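Local coordinates for protein CRISPR-associated endonuclease Cas9 (Campylobacter jejuni subsp. jejuni serotype O:2, PDB 5X2H) that acts in CRISPR adaptive immunity as an RNA-guided endonuclease that in its natural form cuts the two strands of target DNA with separate RuvC-like and HNH nuclease domains, at residues Ala163-Val168 and Leu172-Phe177; Gln122-Val127 and Lys211-Lys216. One frame throughout, in Å; residues are numbered along the deposited sequence.

Interaction 1: Ala163-Val168 and Leu172-Phe177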
ATOM      1  N   ALA A 163      26.367   6.388  30.725  1.00 74.01           N
ATOM      2  CA  ALA A 163      27.571   5.768  31.266  1.00 80.00           C
ATOM      3  C   ALA A 163      27.854   6.194  32.701  1.00 81.50           C
ATOM      4  O   ALA A 163      28.664   5.550  33.376  1.00 85.59           O
ATOM      5  CB  ALA A 163      28.774   6.089  30.379  1.00 68.08           C
ATOM      6  N   ASN A 164      27.215   7.259  33.180  1.00 79.42           N
ATOM      7  CA  ASN A 164      27.384   7.727  34.548  1.00 81.49           C
ATOM      8  C   ASN A 164      26.339   7.162  35.502  1.00 80.55           C
ATOM      9  O   ASN A 164      26.249   7.623  36.644  1.00 82.06           O
ATOM     10  CB  ASN A 164      27.345   9.257  34.591  1.00 85.97           C
ATOM     11  CG  ASN A 164      28.629   9.889  34.097  1.00 92.14           C
ATOM     12  OD1 ASN A 164      29.385   9.279  33.341  1.00 93.54           O
ATOM     13  ND2 ASN A 164      28.888  11.117  34.531  1.00 95.69           N
ATOM     14  N   TYR A 165      25.555   6.177  35.069  1.00 79.95           N
ATOM     15  CA  TYR A 165      24.484   5.633  35.888  1.00 80.74           C
ATOM     16  C   TYR A 165      24.499   4.115  35.824  1.00 79.85           C
ATOM     17  O   TYR A 165      24.978   3.520  34.855  1.00 79.32           O
ATOM     18  CB  TYR A 165      23.113   6.161  35.446  1.00 80.20           C
ATOM     19  CG  TYR A 165      22.886   7.611  35.796  1.00 81.87           C
ATOM     20  CD1 TYR A 165      22.430   7.976  37.055  1.00 83.80           C
ATOM     21  CD2 TYR A 165      23.129   8.617  34.869  1.00 81.91           C
ATOM     22  CE1 TYR A 165      22.222   9.300  37.384  1.00 86.33           C
ATOM     23  CE2 TYR A 165      22.922   9.946  35.188  1.00 83.64           C
ATOM     24  CZ  TYR A 165      22.470  10.282  36.448  1.00 85.52           C
ATOM     25  OH  TYR A 165      22.263  11.602  36.777  1.00 86.69           O
ATOM     26  N   GLN A 166      23.961   3.494  36.875  1.00 78.82           N
ATOM     27  CA  GLN A 166      23.864   2.039  36.907  1.00 76.64           C
ATOM     28  C   GLN A 166      22.864   1.532  35.877  1.00 72.93           C
ATOM     29  O   GLN A 166      23.146   0.583  35.137  1.00 72.05           O
ATOM     30  CB  GLN A 166      23.461   1.566  38.304  1.00 78.53           C
ATOM     31  CG  GLN A 166      24.465   1.865  39.395  1.00 81.77           C
ATOM     32  CD  GLN A 166      24.333   0.909  40.559  1.00 83.75           C
ATOM     33  OE1 GLN A 166      24.678  -0.267  40.450  1.00 84.91           O
ATOM     34  NE2 GLN A 166      23.816   1.403  41.677  1.00 85.24           N
ATOM     35  N   SER A 167      21.688   2.153  35.816  1.00 68.56           N
ATOM     36  CA  SER A 167      20.590   1.642  35.013  1.00 64.58           C
ATOM     37  C   SER A 167      19.849   2.795  34.357  1.00 64.16           C
ATOM     38  O   SER A 167      20.007   3.962  34.729  1.00 66.06           O
ATOM     39  CB  SER A 167      19.620   0.812  35.863  1.00 65.58           C
ATOM     40  OG  SER A 167      18.859   1.642  36.726  1.00 58.14           O
ATOM     41  N   VAL A 168      19.028   2.446  33.364  1.00 60.53           N
ATOM     42  CA  VAL A 168      18.151   3.427  32.735  1.00 57.62           C
ATOM     43  C   VAL A 168      17.181   4.001  33.759  1.00 56.01           C
ATOM     44  O   VAL A 168      16.894   5.206  33.759  1.00 56.79           O
ATOM     45  CB  VAL A 168      17.409   2.789  31.545  1.00 56.95           C
ATOM     46  CG1 VAL A 168      16.319   3.717  31.031  1.00 55.81           C
ATOM     47  CG2 VAL A 168      18.387   2.433  30.436  1.00 54.94           C
ATOM     48  N   LEU A 172      16.661   8.021  34.411  1.00 61.79           N
ATOM     49  CA  LEU A 172      15.417   8.763  34.230  1.00 60.72           C
ATOM     50  C   LEU A 172      14.893   9.300  35.557  1.00 62.02           C
ATOM     51  O   LEU A 172      14.328  10.399  35.608  1.00 62.60           O
ATOM     52  CB  LEU A 172      14.369   7.877  33.559  1.00 53.97           C
ATOM     53  CG  LEU A 172      14.695   7.414  32.137  1.00 54.56           C
ATOM     54  CD1 LEU A 172      13.594   6.509  31.593  1.00 47.36           C
ATOM     55  CD2 LEU A 172      14.913   8.614  31.222  1.00 51.82           C
ATOM     56  N   TYR A 173      15.072   8.541  36.639  1.00 59.11           N
ATOM     57  CA  TYR A 173      14.528   8.958  37.927  1.00 63.14           C
ATOM     58  C   TYR A 173      15.279  10.158  38.488  1.00 71.26           C
ATOM     59  O   TYR A 173      14.680  11.024  39.137  1.00 77.01           O
ATOM     60  CB  TYR A 173      14.564   7.790  38.911  1.00 63.46           C
ATOM     61  CG  TYR A 173      14.208   8.168  40.329  1.00 62.15           C
ATOM     62  CD1 TYR A 173      12.906   8.510  40.670  1.00 61.96           C
ATOM     63  CD2 TYR A 173      15.173   8.178  41.329  1.00 66.24           C
ATOM     64  CE1 TYR A 173      12.576   8.858  41.964  1.00 65.22           C
ATOM     65  CE2 TYR A 173      14.850   8.524  42.630  1.00 67.86           C
ATOM     66  CZ  TYR A 173      13.550   8.861  42.940  1.00 67.46           C
ATOM     67  OH  TYR A 173      13.216   9.204  44.229  1.00 69.03           O
ATOM     68  N   LYS A 174      16.586  10.232  38.248  1.00 71.03           N
ATOM     69  CA  LYS A 174      17.403  11.286  38.837  1.00 73.62           C
ATOM     70  C   LYS A 174      17.579  12.492  37.927  1.00 74.03           C
ATOM     71  O   LYS A 174      17.786  13.604  38.426  1.00 76.85           O
ATOM     72  CB  LYS A 174      18.778  10.734  39.216  1.00 74.01           C
ATOM     73  CG  LYS A 174      18.767   9.833  40.433  1.00 74.07           C
ATOM     74  CD  LYS A 174      20.174   9.401  40.798  1.00 76.91           C
ATOM     75  CE  LYS A 174      20.217   8.757  42.171  1.00 76.13           C
ATOM     76  NZ  LYS A 174      21.556   8.182  42.462  1.00 78.27           N
ATOM     77  N   GLU A 175      17.506  12.305  36.611  1.00 71.63           N
ATOM     78  CA  GLU A 175      17.730  13.404  35.681  1.00 73.04           C
ATOM     79  C   GLU A 175      16.447  14.110  35.269  1.00 71.91           C
ATOM     80  O   GLU A 175      16.479  15.311  34.980  1.00 73.23           O
ATOM     81  CB  GLU A 175      18.451  12.901  34.426  1.00 72.72           C
ATOM     82  CG  GLU A 175      19.908  12.537  34.646  1.00 75.96           C
ATOM     83  CD  GLU A 175      20.798  13.757  34.782  1.00 81.26           C
ATOM     84  OE1 GLU A 175      20.382  14.850  34.340  1.00 82.23           O
ATOM     85  OE2 GLU A 175      21.911  13.622  35.331  1.00 84.64           O
ATOM     86  N   TYR A 176      15.321  13.405  35.237  1.00 68.79           N
ATOM     87  CA  TYR A 176      14.112  14.013  34.693  1.00 66.23           C
ATOM     88  C   TYR A 176      12.891  13.880  35.591  1.00 65.32           C
ATOM     89  O   TYR A 176      12.079  14.806  35.641  1.00 62.93           O
ATOM     90  CB  TYR A 176      13.806  13.408  33.311  1.00 63.75           C
ATOM     91  CG  TYR A 176      14.960  13.504  32.339  1.00 63.04           C
ATOM     92  CD1 TYR A 176      15.371  14.734  31.838  1.00 61.87           C
ATOM     93  CD2 TYR A 176      15.639  12.367  31.921  1.00 61.53           C
ATOM     94  CE1 TYR A 176      16.427  14.828  30.952  1.00 62.28           C
ATOM     95  CE2 TYR A 176      16.697  12.452  31.035  1.00 61.90           C
ATOM     96  CZ  TYR A 176      17.086  13.684  30.554  1.00 63.10           C
ATOM     97  OH  TYR A 176      18.138  13.772  29.671  1.00 63.80           O
ATOM     98  N   PHE A 177      12.734  12.760  36.298  1.00 64.34           N
ATOM     99  CA  PHE A 177      11.485  12.508  37.008  1.00 61.50           C
ATOM    100  C   PHE A 177      11.247  13.547  38.095  1.00 60.98           C
ATOM    101  O   PHE A 177      12.017  13.645  39.056  1.00 61.55           O
ATOM    102  CB  PHE A 177      11.472  11.107  37.610  1.00 61.47           C
ATOM    103  CG  PHE A 177      10.229  10.816  38.402  1.00 60.96           C
ATOM    104  CD1 PHE A 177       9.032  10.545  37.757  1.00 58.37           C
ATOM    105  CD2 PHE A 177      10.249  10.845  39.787  1.00 60.99           C
ATOM    106  CE1 PHE A 177       7.884  10.289  38.479  1.00 58.27           C
ATOM    107  CE2 PHE A 177       9.103  10.591  40.515  1.00 59.75           C
ATOM    108  CZ  PHE A 177       7.920  10.315  39.862  1.00 59.90           C
TER
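Two side-chain torsions bring Tyr165 and Glu175 together. The ring of Tyr165 leaves the loop with CG beside the backbone N (chi1 -72°), a torsion that sends the phenol across to the last turn of helix 168-175. Glu175 folds back at its second torsion (chi2 -75°), bringing its carboxylate round to the hydroxyl. The result is a short bond of 2.5 Å from Tyr165 OH to Glu175 OE2. The oxygen is met on its anti side, slightly out of the carboxylate plane, and lies at the edge of the ring; ring and carboxylate planes stand 85° apart. Glu175 CG closes in as well, 3.3 Å from Tyr165 OH. At another part of the ring edge, Lys174 runs its methylenes past CE1, with Lys174 CD 4.0 Å from Tyr165 CE1, while its ammonium continues to a salt bridge with Glu170.

Within the helix, Val168 and Leu172 are one turn apart, joined by a nearly straight bond of 2.9 Å from Leu172 N to Val168 O. Their side chains lie side by side and point the same way, with Val168 CG1 3.9 Å from Leu172 CD1. At the C-terminal end, Leu172 O accepts from both Tyr176 N (3.2 Å) and Phe177 N (2.9 Å) as the chain leaves helical geometry.

Ser167 occupies the N-cap, its OG bonded to Glu170 N. Taken together, these contacts describe a short capped helix whose preceding loop is tied back to its final turn, consistent with the helical recognition lobe of Cas9.

Interaction 2: Gln122-Val127 and Lys211-Lys216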
ATOM      1  N   GLN A 122       4.627  -6.748  45.021  1.00 65.49           N
ATOM      2  CA  GLN A 122       3.761  -5.826  44.294  1.00 62.27           C
ATOM      3  C   GLN A 122       4.574  -4.742  43.598  1.00 61.91           C
ATOM      4  O   GLN A 122       4.199  -4.286  42.511  1.00 60.94           O
ATOM      5  CB  GLN A 122       2.738  -5.194  45.240  1.00 63.27           C
ATOM      6  CG  GLN A 122       1.711  -6.161  45.819  1.00 67.15           C
ATOM      7  CD  GLN A 122       2.255  -6.983  46.976  1.00 72.51           C
ATOM      8  OE1 GLN A 122       3.405  -6.820  47.383  1.00 74.76           O
ATOM      9  NE2 GLN A 122       1.426  -7.871  47.511  1.00 74.63           N
ATOM     10  N   ASP A 123       5.686  -4.322  44.208  1.00 62.67           N
ATOM     11  CA  ASP A 123       6.555  -3.336  43.575  1.00 63.93           C
ATOM     12  C   ASP A 123       7.308  -3.944  42.400  1.00 62.82           C
ATOM     13  O   ASP A 123       7.370  -3.354  41.316  1.00 61.78           O
ATOM     14  CB  ASP A 123       7.536  -2.763  44.598  1.00 68.37           C
ATOM     15  CG  ASP A 123       6.844  -1.988  45.700  1.00 71.33           C
ATOM     16  OD1 ASP A 123       5.781  -1.391  45.430  1.00 69.07           O
ATOM     17  OD2 ASP A 123       7.365  -1.980  46.838  1.00 75.19           O
ATOM     18  N   PHE A 124       7.897  -5.126  42.602  1.00 62.99           N
ATOM     19  CA  PHE A 124       8.602  -5.796  41.517  1.00 61.76           C
ATOM     20  C   PHE A 124       7.667  -6.095  40.354  1.00 58.28           C
ATOM     21  O   PHE A 124       8.091  -6.065  39.192  1.00 52.15           O
ATOM     22  CB  PHE A 124       9.247  -7.086  42.031  1.00 63.59           C
ATOM     23  CG  PHE A 124      10.358  -7.604  41.157  1.00 64.72           C
ATOM     24  CD1 PHE A 124      10.952  -6.792  40.206  1.00 64.93           C
ATOM     25  CD2 PHE A 124      10.806  -8.910  41.287  1.00 67.68           C
ATOM     26  CE1 PHE A 124      11.972  -7.270  39.402  1.00 66.13           C
ATOM     27  CE2 PHE A 124      11.826  -9.394  40.487  1.00 67.52           C
ATOM     28  CZ  PHE A 124      12.408  -8.572  39.542  1.00 66.20           C
ATOM     29  N   ALA A 125       6.394  -6.374  40.643  1.00 56.28           N
ATOM     30  CA  ALA A 125       5.429  -6.651  39.586  1.00 54.95           C
ATOM     31  C   ALA A 125       5.242  -5.441  38.681  1.00 52.36           C
ATOM     32  O   ALA A 125       5.242  -5.565  37.450  1.00 50.00           O
ATOM     33  CB  ALA A 125       4.094  -7.077  40.196  1.00 57.83           C
ATOM     34  N   ARG A 126       5.081  -4.256  39.277  1.00 51.02           N
ATOM     35  CA  ARG A 126       4.882  -3.053  38.477  1.00 48.83           C
ATOM     36  C   ARG A 126       6.161  -2.636  37.762  1.00 48.27           C
ATOM     37  O   ARG A 126       6.096  -2.041  36.682  1.00 46.63           O
ATOM     38  CB  ARG A 126       4.353  -1.921  39.360  1.00 49.83           C
ATOM     39  CG  ARG A 126       2.901  -2.122  39.779  1.00 50.91           C
ATOM     40  CD  ARG A 126       2.407  -1.049  40.738  1.00 57.65           C
ATOM     41  NE  ARG A 126       2.890   0.274  40.366  1.00 62.85           N
ATOM     42  CZ  ARG A 126       3.557   1.080  41.182  1.00 66.05           C
ATOM     43  NH1 ARG A 126       3.805   0.709  42.432  1.00 67.43           N
ATOM     44  NH2 ARG A 126       3.964   2.264  40.751  1.00 67.96           N
ATOM     45  N   VAL A 127       7.325  -2.945  38.336  1.00 54.09           N
ATOM     46  CA  VAL A 127       8.587  -2.639  37.668  1.00 54.16           C
ATOM     47  C   VAL A 127       8.712  -3.441  36.379  1.00 52.03           C
ATOM     48  O   VAL A 127       9.035  -2.894  35.318  1.00 51.15           O
ATOM     49  CB  VAL A 127       9.774  -2.903  38.611  1.00 58.29           C
ATOM     50  CG1 VAL A 127      11.074  -2.972  37.824  1.00 51.48           C
ATOM     51  CG2 VAL A 127       9.856  -1.822  39.678  1.00 53.26           C
ATOM     52  N   LYS A 211      17.831  -7.253  33.881  1.00 58.38           N
ATOM     53  CA  LYS A 211      18.772  -8.271  34.345  1.00 67.50           C
ATOM     54  C   LYS A 211      19.456  -7.835  35.634  1.00 68.19           C
ATOM     55  O   LYS A 211      19.646  -8.646  36.548  1.00 73.30           O
ATOM     56  CB  LYS A 211      19.815  -8.567  33.267  1.00 65.73           C
ATOM     57  CG  LYS A 211      19.274  -9.286  32.044  1.00 67.32           C
ATOM     58  CD  LYS A 211      20.388  -9.597  31.052  1.00 71.44           C
ATOM     59  CE  LYS A 211      19.860 -10.355  29.845  1.00 72.78           C
ATOM     60  NZ  LYS A 211      20.925 -10.595  28.836  1.00 75.91           N
ATOM     61  N   LEU A 212      19.832  -6.557  35.724  1.00 64.19           N
ATOM     62  CA  LEU A 212      20.483  -6.054  36.928  1.00 67.63           C
ATOM     63  C   LEU A 212      19.525  -6.044  38.111  1.00 67.91           C
ATOM     64  O   LEU A 212      19.919  -6.362  39.239  1.00 70.36           O
ATOM     65  CB  LEU A 212      21.037  -4.652  36.674  1.00 66.28           C
ATOM     66  CG  LEU A 212      21.661  -3.934  37.873  1.00 68.63           C
ATOM     67  CD1 LEU A 212      22.918  -4.658  38.342  1.00 66.84           C
ATOM     68  CD2 LEU A 212      21.964  -2.484  37.532  1.00 66.91           C
ATOM     69  N   ILE A 213      18.262  -5.682  37.873  1.00 66.28           N
ATOM     70  CA  ILE A 213      17.286  -5.632  38.958  1.00 64.91           C
ATOM     71  C   ILE A 213      17.053  -7.023  39.533  1.00 67.63           C
ATOM     72  O   ILE A 213      16.964  -7.197  40.755  1.00 68.67           O
ATOM     73  CB  ILE A 213      15.975  -4.991  38.467  1.00 59.34           C
ATOM     74  CG1 ILE A 213      16.182  -3.497  38.200  1.00 55.21           C
ATOM     75  CG2 ILE A 213      14.862  -5.208  39.479  1.00 56.05           C
ATOM     76  CD1 ILE A 213      14.961  -2.800  37.627  1.00 52.77           C
ATOM     77  N   PHE A 214      16.950  -8.035  38.665  1.00 67.79           N
ATOM     78  CA  PHE A 214      16.814  -9.408  39.143  1.00 68.34           C
ATOM     79  C   PHE A 214      18.006  -9.806  40.004  1.00 70.51           C
ATOM     80  O   PHE A 214      17.841 -10.359  41.098  1.00 69.82           O
ATOM     81  CB  PHE A 214      16.660 -10.368  37.961  1.00 69.09           C
ATOM     82  CG  PHE A 214      15.231 -10.697  37.625  1.00 68.28           C
ATOM     83  CD1 PHE A 214      14.524 -11.613  38.383  1.00 69.36           C
ATOM     84  CD2 PHE A 214      14.599 -10.098  36.548  1.00 64.72           C
ATOM     85  CE1 PHE A 214      13.212 -11.922  38.083  1.00 67.75           C
ATOM     86  CE2 PHE A 214      13.285 -10.405  36.240  1.00 64.58           C
ATOM     87  CZ  PHE A 214      12.591 -11.319  37.010  1.00 65.15           C
ATOM     88  N   LYS A 215      19.220  -9.519  39.527  1.00 73.23           N
ATOM     89  CA  LYS A 215      20.424  -9.886  40.268  1.00 78.46           C
ATOM     90  C   LYS A 215      20.512  -9.142  41.595  1.00 78.84           C
ATOM     91  O   LYS A 215      20.897  -9.724  42.616  1.00 80.07           O
ATOM     92  CB  LYS A 215      21.661  -9.613  39.413  1.00 80.88           C
ATOM     93  CG  LYS A 215      22.985  -9.779  40.144  1.00 86.13           C
ATOM     94  CD  LYS A 215      23.975  -8.707  39.708  1.00 87.45           C
ATOM     95  CE  LYS A 215      25.176  -9.294  38.986  1.00 90.83           C
ATOM     96  NZ  LYS A 215      26.193  -9.820  39.935  1.00 93.88           N
ATOM     97  N   LYS A 216      20.159  -7.854  41.604  1.00 77.01           N
ATOM     98  CA  LYS A 216      20.224  -7.081  42.840  1.00 79.65           C
ATOM     99  C   LYS A 216      19.151  -7.522  43.827  1.00 80.19           C
ATOM    100  O   LYS A 216      19.415  -7.622  45.030  1.00 83.48           O
ATOM    101  CB  LYS A 216      20.100  -5.588  42.534  1.00 80.15           C
ATOM    102  CG  LYS A 216      21.329  -4.999  41.858  1.00 82.48           C
ATOM    103  CD  LYS A 216      22.331  -4.461  42.872  1.00 83.26           C
ATOM    104  CE  LYS A 216      23.747  -4.501  42.314  1.00 84.96           C
ATOM    105  NZ  LYS A 216      24.696  -3.667  43.103  1.00 86.11           N
TER
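Phe124 is the main bump of this interface and the ring of Phe214 the surface that receives it. Phe124 CZ sits 3.6 Å above the plane of the Phe214 ring, over its centre, and the ring centroids are 4.9 Å apart. With the planes at 66°, this is an edge-to-face stack. The chi1 of Phe124 (-160°) places CG opposite its backbone N, and the ring end thereby comes nearer to the other helix than its first bond suggests.

Ile213 CG2 comes at the Phe124 ring obliquely, 3.6 Å from Phe124 CE1, the two side chains sliding past each other in opposite directions. A turn further along, Val127 CG1 and Ile213 CD1 meet tip to tip at 3.9 Å. Ile213 thus uses both of its branches, one for the ring and one for the valine. These large side chains span helix segments that run nearly antiparallel (166°) with axes 12.2 Å apart at closest approach.

All four touching residues are buried. Phe222 and Phe224, in the loop between helices 203-219 and 226-236, add edge-to-face partners to Phe124 and Phe214 respectively. Around this buried shared face pack helix 107-113 against Val127, helix 226-236 against Phe214, and Phe82 of helix 51-82 against Phe124.

Overall arrangement
From the N terminus, the chain first enters interaction 2 on helix 121-133, passes helix 150-162, and then makes interaction 1, whose segments are separated by only three helical residues. It continues into helix 203-219, where residues 211-216 close the 83-residue loop of interaction 2. Interaction 1 is therefore nested inside that loop, and the two do not cross. Their centres are 16 Å apart, and they touch where Gln166 O lies 4.1 Å from Leu212 CD2. Helix 203-219 serves both, since Val168 packs on Phe205, Leu206 and Glu209. Arg111 of helix 107-113 likewise touches Val168 and Val127, linking the local turn to the long-range helix pair.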